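PDB 6HNI: ABC-type transport system, sugar-family extracellular solute-binding protein from Peptoclostridium difficile 630, which binds tyrosine as the substrate-binding lipoprotein of an ABC transport system, probably delivering it for uptake, and also has adhesive properties. Local coordinates for residues 42-47 and 87-92; 109-114 and 259-264. The protein carries 1 engineered substitution. All coordinates share one frame; numbering follows the deposited sequence. Where two conformers were deposited one is given.

Contact 1 of 2, residues 42-47 and 87-92; sequences TGFVKA and LIFAIS. With TYR (tyrosine), chain B.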
ATOM      1  N   THR A  42       7.400  -8.577  -7.218  1.00 13.44           N
ATOM      2  CA  THR A  42       8.812  -8.793  -7.540  1.00 13.42           C
ATOM      3  C   THR A  42       9.522  -9.543  -6.415  1.00 12.41           C
ATOM      4  O   THR A  42      10.223 -10.574  -6.651  1.00 14.65           O
ATOM      5  CB  THR A  42       9.489  -7.452  -7.830  1.00 16.29           C
ATOM      6  OG1 THR A  42       8.924  -6.945  -9.039  1.00 18.20           O
ATOM      7  CG2 THR A  42      10.998  -7.589  -8.021  1.00 18.46           C
ATOM      8  N   GLY A  43       9.373  -9.075  -5.190  1.00 13.19           N
ATOM      9  CA  GLY A  43      10.002  -9.726  -4.031  1.00 12.08           C
ATOM     10  C   GLY A  43       9.504 -11.127  -3.788  1.00 11.68           C
ATOM     11  O   GLY A  43      10.328 -12.043  -3.473  1.00 13.34           O
ATOM     12  N   PHE A  44       8.207 -11.360  -3.906  1.00 12.30           N
ATOM     13  CA  PHE A  44       7.619 -12.668  -3.657  1.00 11.00           C
ATOM     14  C   PHE A  44       8.223 -13.684  -4.617  1.00 11.66           C
ATOM     15  O   PHE A  44       8.635 -14.779  -4.189  1.00 12.89           O
ATOM     16  CB  PHE A  44       6.106 -12.589  -3.866  1.00 10.94           C
ATOM     17  CG  PHE A  44       5.336 -13.861  -3.724  1.00 11.33           C
ATOM     18  CD1 PHE A  44       4.773 -14.197  -2.536  1.00 12.82           C
ATOM     19  CD2 PHE A  44       5.041 -14.648  -4.847  1.00 12.43           C
ATOM     20  CE1 PHE A  44       4.014 -15.346  -2.388  1.00 12.09           C
ATOM     21  CE2 PHE A  44       4.279 -15.812  -4.695  1.00 13.72           C
ATOM     22  CZ  PHE A  44       3.755 -16.146  -3.480  1.00 12.83           C
ATOM     23  N   VAL A  45       8.287 -13.357  -5.894  1.00 11.97           N
ATOM     24  CA  VAL A  45       8.798 -14.301  -6.891  1.00 13.11           C
ATOM     25  C   VAL A  45      10.289 -14.576  -6.640  1.00 12.88           C
ATOM     26  O   VAL A  45      10.761 -15.730  -6.769  1.00 14.69           O
ATOM     27  CB  VAL A  45       8.501 -13.798  -8.322  1.00 14.36           C
ATOM     28  CG1 VAL A  45       9.170 -14.649  -9.395  1.00 17.70           C
ATOM     29  CG2 VAL A  45       6.987 -13.729  -8.546  1.00 14.64           C
ATOM     30  N   LYS A  46      11.052 -13.546  -6.280  1.00 12.91           N
ATOM     31  CA  LYS A  46      12.484 -13.747  -5.978  1.00 14.91           C
ATOM     32  C   LYS A  46      12.648 -14.653  -4.764  1.00 13.29           C
ATOM     33  O   LYS A  46      13.574 -15.521  -4.777  1.00 14.20           O
ATOM     34  CB  LYS A  46      13.226 -12.425  -5.745  1.00 15.73           C
ATOM     35  CG  LYS A  46      13.417 -11.574  -6.968  1.00 16.02           C
ATOM     36  CD  LYS A  46      14.078 -10.246  -6.648  1.00 18.96           C
ATOM     37  CE  LYS A  46      14.303  -9.436  -7.913  1.00 21.22           C
ATOM     38  NZ  LYS A  46      14.780  -8.076  -7.584  1.00 24.55           N
ATOM     39  N   ALA A  47      11.825 -14.521  -3.723  1.00 13.88           N
ATOM     40  CA  ALA A  47      11.948 -15.386  -2.554  1.00 12.74           C
ATOM     41  C   ALA A  47      11.668 -16.824  -2.974  1.00 13.43           C
ATOM     42  O   ALA A  47      12.366 -17.758  -2.543  1.00 14.94           O
ATOM     43  CB  ALA A  47      11.026 -14.964  -1.389  1.00 13.75           C
ATOM     44  N   LEU A  87      -2.241 -22.384  -3.804  1.00 12.48           N
ATOM     45  CA  LEU A  87      -1.955 -21.195  -3.001  0.60 12.44           C
ATOM     46  C   LEU A  87      -2.391 -19.995  -3.832  1.00 11.46           C
ATOM     47  O   LEU A  87      -2.161 -19.930  -5.020  1.00 13.05           O
ATOM     48  CB  LEU A  87      -0.447 -21.097  -2.724  0.60 14.22           C
ATOM     49  CG  LEU A  87       0.073 -19.789  -2.105  0.60 14.58           C
ATOM     50  CD1 LEU A  87      -0.431 -19.677  -0.711  0.60 18.73           C
ATOM     51  CD2 LEU A  87       1.605 -19.784  -2.100  0.60 15.84           C
ATOM     52  N   ILE A  88      -2.983 -19.025  -3.118  1.00 10.72           N
ATOM     53  CA  ILE A  88      -3.296 -17.694  -3.706  1.00 11.67           C
ATOM     54  C   ILE A  88      -2.500 -16.609  -2.998  1.00 11.98           C
ATOM     55  O   ILE A  88      -2.463 -16.602  -1.780  1.00 13.54           O
ATOM     56  CB  ILE A  88      -4.788 -17.423  -3.565  1.00 10.61           C
ATOM     57  CG1 ILE A  88      -5.592 -18.383  -4.426  1.00 12.51           C
ATOM     58  CG2 ILE A  88      -5.108 -15.959  -4.005  1.00 10.92           C
ATOM     59  CD1 ILE A  88      -7.074 -18.413  -4.113  1.00 15.40           C
ATOM     60  N   PHE A  89      -1.781 -15.832  -3.773  1.00 11.54           N
ATOM     61  CA  PHE A  89      -1.059 -14.673  -3.248  1.00 10.23           C
ATOM     62  C   PHE A  89      -1.867 -13.424  -3.702  1.00  9.90           C
ATOM     63  O   PHE A  89      -2.022 -13.181  -4.883  1.00 10.70           O
ATOM     64  CB  PHE A  89       0.345 -14.649  -3.849  1.00 11.53           C
ATOM     65  CG  PHE A  89       1.187 -13.433  -3.523  1.00 11.96           C
ATOM     66  CD1 PHE A  89       1.199 -12.857  -2.251  1.00 12.25           C
ATOM     67  CD2 PHE A  89       2.001 -12.905  -4.490  1.00 12.55           C
ATOM     68  CE1 PHE A  89       1.984 -11.700  -2.019  1.00 13.39           C
ATOM     69  CE2 PHE A  89       2.792 -11.791  -4.250  1.00 13.10           C
ATOM     70  CZ  PHE A  89       2.780 -11.228  -2.989  1.00 13.26           C
ATOM     71  N   ALA A  90      -2.332 -12.714  -2.673  1.00  9.87           N
ATOM     72  CA  ALA A  90      -3.235 -11.518  -2.920  1.00  9.86           C
ATOM     73  C   ALA A  90      -2.508 -10.245  -2.483  1.00 10.40           C
ATOM     74  O   ALA A  90      -2.046 -10.109  -1.342  1.00 12.33           O
ATOM     75  CB  ALA A  90      -4.563 -11.700  -2.171  1.00 12.05           C
ATOM     76  N   ILE A  91      -2.490  -9.275  -3.418  1.00  9.88           N
ATOM     77  CA  ILE A  91      -1.741  -8.066  -3.251  1.00  9.55           C
ATOM     78  C   ILE A  91      -2.772  -6.928  -3.214  1.00  9.92           C
ATOM     79  O   ILE A  91      -3.354  -6.620  -4.249  1.00 12.01           O
ATOM     80  CB  ILE A  91      -0.740  -7.846  -4.403  1.00 10.23           C
ATOM     81  CG1 ILE A  91       0.250  -9.046  -4.516  1.00 11.85           C
ATOM     82  CG2 ILE A  91      -0.004  -6.534  -4.272  1.00 10.19           C
ATOM     83  CD1 ILE A  91       1.041  -8.943  -5.786  1.00 13.80           C
ATOM     84  N   SER A  92      -2.854  -6.340  -2.016  1.00  9.96           N
ATOM     85  CA  SER A  92      -3.811  -5.246  -1.611  1.00 10.12           C
ATOM     86  C   SER A  92      -5.005  -5.799  -0.886  1.00 10.93           C
ATOM     87  O   SER A  92      -5.457  -6.934  -1.072  1.00 12.49           O
ATOM     88  CB  SER A  92      -4.279  -4.372  -2.782  1.00 11.59           C
ATOM     89  OG  SER A  92      -5.358  -4.977  -3.468  1.00 12.86           O
TER
HETATM   90  N   TYR B 401      -2.303  -0.520   1.935  1.00 10.93           N
HETATM   91  CA  TYR B 401      -3.095  -0.740   0.712  1.00 10.93           C
HETATM   92  C   TYR B 401      -4.146  -1.808   0.972  1.00 11.51           C
HETATM   93  O   TYR B 401      -4.791  -2.230   0.020  1.00 11.91           O
HETATM   94  CB  TYR B 401      -2.217  -0.961  -0.537  1.00 10.40           C
HETATM   95  CG  TYR B 401      -1.415   0.244  -0.900  1.00  9.31           C
HETATM   96  CD1 TYR B 401      -2.078   1.418  -1.363  1.00 10.39           C
HETATM   97  CD2 TYR B 401      -0.063   0.328  -0.752  1.00 11.24           C
HETATM   98  CE1 TYR B 401      -1.362   2.558  -1.621  1.00 11.71           C
HETATM   99  CE2 TYR B 401       0.671   1.465  -1.011  1.00 10.99           C
HETATM  100  CZ  TYR B 401      -0.006   2.626  -1.455  1.00 11.01           C
HETATM  101  OH  TYR B 401       0.709   3.779  -1.710  1.00 12.96           O
HETATM  102  OXT TYR B 401      -4.398  -2.151   2.108  1.00 11.69           O
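Phe44 on the helix and Phe89 on the strand both hold CG anti to the backbone N (chi1 177° and 174°), which sends the two rings into the gap between helix and sheet from opposing sides. There they slide past each other and lie face to face as an offset stack, the planes only 7° from parallel and the centroids 3.7 Å apart. The overlap is deep: Phe89 CD2 sits over the centre of the Phe44 ring, and Phe44 CD1 over the centre of the Phe89 ring. The closest approach, 3.3 Å, is from Phe44 CG to Phe89 CE2, at the root of the helix ring. Because the two side chains point in opposite directions, the far end of Phe44 arrives at the root of Phe89, and CB of Phe89 makes an off-centre CH-pi contact 4.2 Å from the Phe44 ring centroid. Leu87, two residues back on the same side of the strand, loosely touches the edge of Phe44 in the conformer given, its CD2 4.4 Å from Phe44 CZ. Ile91 CG1 of the same strand lies over the opposite face of Phe89, toward its rim and 3.6 Å above the plane, so the ring has a neighbour on both faces. The contact is entirely apolar and buried. It packs helix 35-50 onto the parallel sheet of the first lobe of a periplasmic-binding-protein fold, where strand 87-91 lies between strands 24-30 and 108-113. Helix 258-273 adjoins on the same sheet face, touching Leu87 through Ala269 and Phe89 through Thr265.

Contact 2 of 2, residues 109-114 and 259-264; sequences LITAVS and EKLGYK. With TYR (tyrosine), chain B.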
ATOM      1  N   LEU A 109      -2.119 -16.047   0.968  1.00 11.32           N
ATOM      2  CA  LEU A 109      -1.083 -15.210   1.556  1.00 11.49           C
ATOM      3  C   LEU A 109      -1.322 -13.811   1.004  1.00 10.95           C
ATOM      4  O   LEU A 109      -1.373 -13.618  -0.181  1.00 13.63           O
ATOM      5  CB  LEU A 109       0.326 -15.691   1.204  1.00 12.12           C
ATOM      6  CG  LEU A 109       0.765 -16.926   2.037  1.00 14.10           C
ATOM      7  CD1 LEU A 109       2.094 -17.285   1.503  1.00 18.25           C
ATOM      8  CD2 LEU A 109       0.885 -16.623   3.510  1.00 16.72           C
ATOM      9  N   ILE A 110      -1.374 -12.871   1.932  1.00 10.36           N
ATOM     10  CA  ILE A 110      -1.618 -11.446   1.576  1.00 10.01           C
ATOM     11  C   ILE A 110      -0.340 -10.672   1.710  1.00 11.29           C
ATOM     12  O   ILE A 110       0.586 -11.005   2.465  1.00 12.56           O
ATOM     13  CB  ILE A 110      -2.723 -10.850   2.503  1.00  9.90           C
ATOM     14  CG1 ILE A 110      -2.266 -10.670   3.912  1.00 11.23           C
ATOM     15  CG2 ILE A 110      -3.972 -11.675   2.377  1.00 10.80           C
ATOM     16  CD1 ILE A 110      -3.274 -10.146   4.932  1.00 11.81           C
ATOM     17  N   THR A 111      -0.304  -9.511   1.041  1.00 10.94           N
ATOM     18  CA  THR A 111       0.685  -8.500   1.292  1.00  9.95           C
ATOM     19  C   THR A 111       0.011  -7.130   0.949  1.00 10.97           C
ATOM     20  O   THR A 111      -1.065  -7.110   0.292  1.00 11.64           O
ATOM     21  CB  THR A 111       1.947  -8.613   0.461  1.00 11.82           C
ATOM     22  OG1 THR A 111       2.979  -7.727   0.979  1.00 13.85           O
ATOM     23  CG2 THR A 111       1.746  -8.409  -1.013  1.00 12.04           C
ATOM     24  N   ALA A 112       0.663  -6.076   1.420  1.00 10.26           N
ATOM     25  CA  ALA A 112       0.156  -4.662   1.141  1.00 10.64           C
ATOM     26  C   ALA A 112      -1.251  -4.537   1.639  1.00 10.92           C
ATOM     27  O   ALA A 112      -2.032  -3.812   0.983  1.00 12.77           O
ATOM     28  CB  ALA A 112       0.273  -4.358  -0.312  1.00 12.16           C
ATOM     29  N   VAL A 113      -1.565  -5.119   2.771  1.00 10.27           N
ATOM     30  CA  VAL A 113      -2.849  -4.984   3.455  1.00 10.45           C
ATOM     31  C   VAL A 113      -2.597  -4.235   4.730  1.00 10.72           C
ATOM     32  O   VAL A 113      -1.882  -4.650   5.610  1.00 12.24           O
ATOM     33  CB  VAL A 113      -3.495  -6.343   3.746  1.00 11.23           C
ATOM     34  CG1 VAL A 113      -4.715  -6.238   4.654  1.00 11.39           C
ATOM     35  CG2 VAL A 113      -3.822  -7.030   2.457  1.00 10.44           C
ATOM     36  N   SER A 114      -3.245  -3.036   4.872  1.00 10.97           N
ATOM     37  CA  SER A 114      -2.930  -2.184   5.985  1.00 10.75           C
ATOM     38  C   SER A 114      -3.365  -2.730   7.314  1.00 12.33           C
ATOM     39  O   SER A 114      -2.651  -2.593   8.306  1.00 14.87           O
ATOM     40  CB  SER A 114      -3.586  -0.776   5.808  1.00 11.74           C
ATOM     41  OG  SER A 114      -3.159  -0.139   4.650  1.00 13.62           O
ATOM     42  N   GLU A 259       9.268  -4.241  -1.710  1.00 11.87           N
ATOM     43  CA  GLU A 259       9.930  -5.451  -2.277  1.00 11.84           C
ATOM     44  C   GLU A 259      10.312  -6.367  -1.133  1.00 11.41           C
ATOM     45  O   GLU A 259      10.115  -7.612  -1.232  1.00 13.43           O
ATOM     46  CB  GLU A 259      11.115  -5.072  -3.124  1.00 13.61           C
ATOM     47  CG  GLU A 259      11.647  -6.352  -3.809  1.00 15.50           C
ATOM     48  CD  GLU A 259      12.742  -6.141  -4.855  1.00 18.77           C
ATOM     49  OE1 GLU A 259      12.876  -5.036  -5.450  1.00 19.92           O
ATOM     50  OE2 GLU A 259      13.458  -7.139  -5.121  1.00 21.76           O
ATOM     51  N   LYS A 260      10.907  -5.846  -0.072  1.00 11.99           N
ATOM     52  CA  LYS A 260      11.246  -6.695   1.108  1.00 11.72           C
ATOM     53  C   LYS A 260      10.027  -7.317   1.737  1.00 11.77           C
ATOM     54  O   LYS A 260      10.054  -8.448   2.261  1.00 13.13           O
ATOM     55  CB  LYS A 260      12.095  -5.958   2.136  1.00 14.09           C
ATOM     56  CG  LYS A 260      13.436  -5.495   1.594  1.00 16.64           C
ATOM     57  CD  LYS A 260      14.256  -4.754   2.623  1.00 20.11           C
ATOM     58  CE  LYS A 260      15.623  -4.388   2.106  1.00 27.19           C
ATOM     59  NZ  LYS A 260      16.472  -4.015   3.252  1.00 38.93           N
ATOM     60  N   LEU A 261       8.926  -6.577   1.798  1.00 11.59           N
ATOM     61  CA  LEU A 261       7.662  -7.105   2.338  1.00 11.45           C
ATOM     62  C   LEU A 261       7.144  -8.294   1.500  1.00 11.03           C
ATOM     63  O   LEU A 261       6.681  -9.290   2.061  1.00 13.20           O
ATOM     64  CB  LEU A 261       6.600  -5.988   2.465  1.00 12.90           C
ATOM     65  CG  LEU A 261       5.435  -6.255   3.399  1.00 13.68           C
ATOM     66  CD1 LEU A 261       5.861  -6.080   4.861  1.00 14.76           C
ATOM     67  CD2 LEU A 261       4.259  -5.284   3.092  1.00 13.69           C
ATOM     68  N   GLY A 262       7.238  -8.155   0.186  1.00 11.97           N
ATOM     69  CA  GLY A 262       6.884  -9.228  -0.730  1.00 11.59           C
ATOM     70  C   GLY A 262       7.790 -10.462  -0.603  1.00 11.17           C
ATOM     71  O   GLY A 262       7.294 -11.583  -0.609  1.00 13.10           O
ATOM     72  N   TYR A 263       9.052 -10.179  -0.394  1.00 11.25           N
ATOM     73  CA  TYR A 263      10.069 -11.273  -0.243  1.00 11.87           C
ATOM     74  C   TYR A 263       9.709 -12.039   1.021  1.00 11.43           C
ATOM     75  O   TYR A 263       9.693 -13.295   1.013  1.00 13.27           O
ATOM     76  CB  TYR A 263      11.431 -10.627  -0.162  1.00 12.00           C
ATOM     77  CG  TYR A 263      12.525 -11.662  -0.160  1.00 12.82           C
ATOM     78  CD1 TYR A 263      12.818 -12.354   0.997  1.00 13.54           C
ATOM     79  CD2 TYR A 263      13.203 -12.005  -1.343  1.00 13.81           C
ATOM     80  CE1 TYR A 263      13.810 -13.366   1.007  1.00 15.83           C
ATOM     81  CE2 TYR A 263      14.199 -12.998  -1.347  1.00 15.38           C
ATOM     82  CZ  TYR A 263      14.462 -13.664  -0.170  1.00 15.64           C
ATOM     83  OH  TYR A 263      15.418 -14.704  -0.187  1.00 21.34           O
ATOM     84  N   LYS A 264       9.410 -11.377   2.138  1.00 11.57           N
ATOM     85  CA  LYS A 264       8.974 -12.039   3.365  1.00 12.28           C
ATOM     86  C   LYS A 264       7.745 -12.896   3.111  1.00 13.42           C
ATOM     87  O   LYS A 264       7.615 -14.034   3.572  1.00 13.66           O
ATOM     88  CB  LYS A 264       8.718 -10.996   4.502  1.00 12.43           C
ATOM     89  CG  LYS A 264       8.043 -11.532   5.736  1.00 14.73           C
ATOM     90  CD  LYS A 264       8.960 -12.471   6.507  1.00 16.44           C
ATOM     91  CE  LYS A 264       8.279 -12.920   7.803  1.00 18.56           C
ATOM     92  NZ  LYS A 264       9.209 -13.831   8.535  1.00 20.07           N
TER
HETATM   93  N   TYR B 401      -2.303  -0.520   1.935  1.00 10.93           N
HETATM   94  CA  TYR B 401      -3.095  -0.740   0.712  1.00 10.93           C
HETATM   95  C   TYR B 401      -4.146  -1.808   0.972  1.00 11.51           C
HETATM   96  O   TYR B 401      -4.791  -2.230   0.020  1.00 11.91           O
HETATM   97  CB  TYR B 401      -2.217  -0.961  -0.537  1.00 10.40           C
HETATM   98  CG  TYR B 401      -1.415   0.244  -0.900  1.00  9.31           C
HETATM   99  CD1 TYR B 401      -2.078   1.418  -1.363  1.00 10.39           C
HETATM  100  CD2 TYR B 401      -0.063   0.328  -0.752  1.00 11.24           C
HETATM  101  CE1 TYR B 401      -1.362   2.558  -1.621  1.00 11.71           C
HETATM  102  CE2 TYR B 401       0.671   1.465  -1.011  1.00 10.99           C
HETATM  103  CZ  TYR B 401      -0.006   2.626  -1.455  1.00 11.01           C
HETATM  104  OH  TYR B 401       0.709   3.779  -1.710  1.00 12.96           O
HETATM  105  OXT TYR B 401      -4.398  -2.151   2.108  1.00 11.69           O
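Leu261 reaches from its helix to Thr111 on the strand, and the two side chains cross obliquely. The touching branch is CD2 of Leu261, 3.5 Å from Thr111 OG1, with the branch point CG of the leucine close behind. The same methyl carbon lies 4.0 Å from Ala112 N, so it touches both Thr111 and the backbone of Ala112. With Thr111 OG1 anti to its own N (chi1 -168°), the hydroxyl faces the helix, yet its polar partner is Thr135 OG1 on the neighbouring strand 132-136: a buried hydroxyl is satisfied within the sheet while apolar carbon packs against it. Gly262 follows on the helix; at this residue, which has no side chain, the CA comes to 6.6 Å from Thr111 CA. In the two-lobed periplasmic-binding-protein fold, ligand is held in the cleft between lobes, partly by loops that leave the C-terminal ends of parallel strands. Here the chain turns a corner at Ala112 and carries Ser114 to the bound tyrosine. Ser114 N donates to tyrosine OXT over 3.1 Å at an N-H...O angle of 148°, and the ligand N donates to Ser114 OG at 2.9 Å, so one residue grips both the carboxylate and the amino group. Around that site Asp137 also bonds the ligand and makes a weak hydrogen bond to Ser114 OG, while Ser136 OG is bonded to Val113 O. Farther out, Asn257 OD1 accepts from Lys260 N near the start of helix 258-273, and Glu259 forms a salt bridge with Lys46 of helix 35-50.

In the fold
Contacts 1 and 2 lie on one sheet, their centres about 7 Å apart, and follow one another along the chain. Strands 87-91 and 108-113 are neighbours: Ala90 N to Leu109 O and Ile88 O to Leu109 N are both 2.8 Å, probable hydrogen bonds. The helices of the two contacts also meet, Ala47 CB lying 3.2 Å from Tyr263 O, so the two helices sit side by side over neighbouring strands. Both strands lead to the tyrosine pocket. Contact 1 ends there with Ser92, whose CB is 3.6 Å from the ligand O, whereas contact 2 supplies direct hydrogen bonds; Thr93, Thr216, Asn218 and Glu242 add further bonds to the ligand.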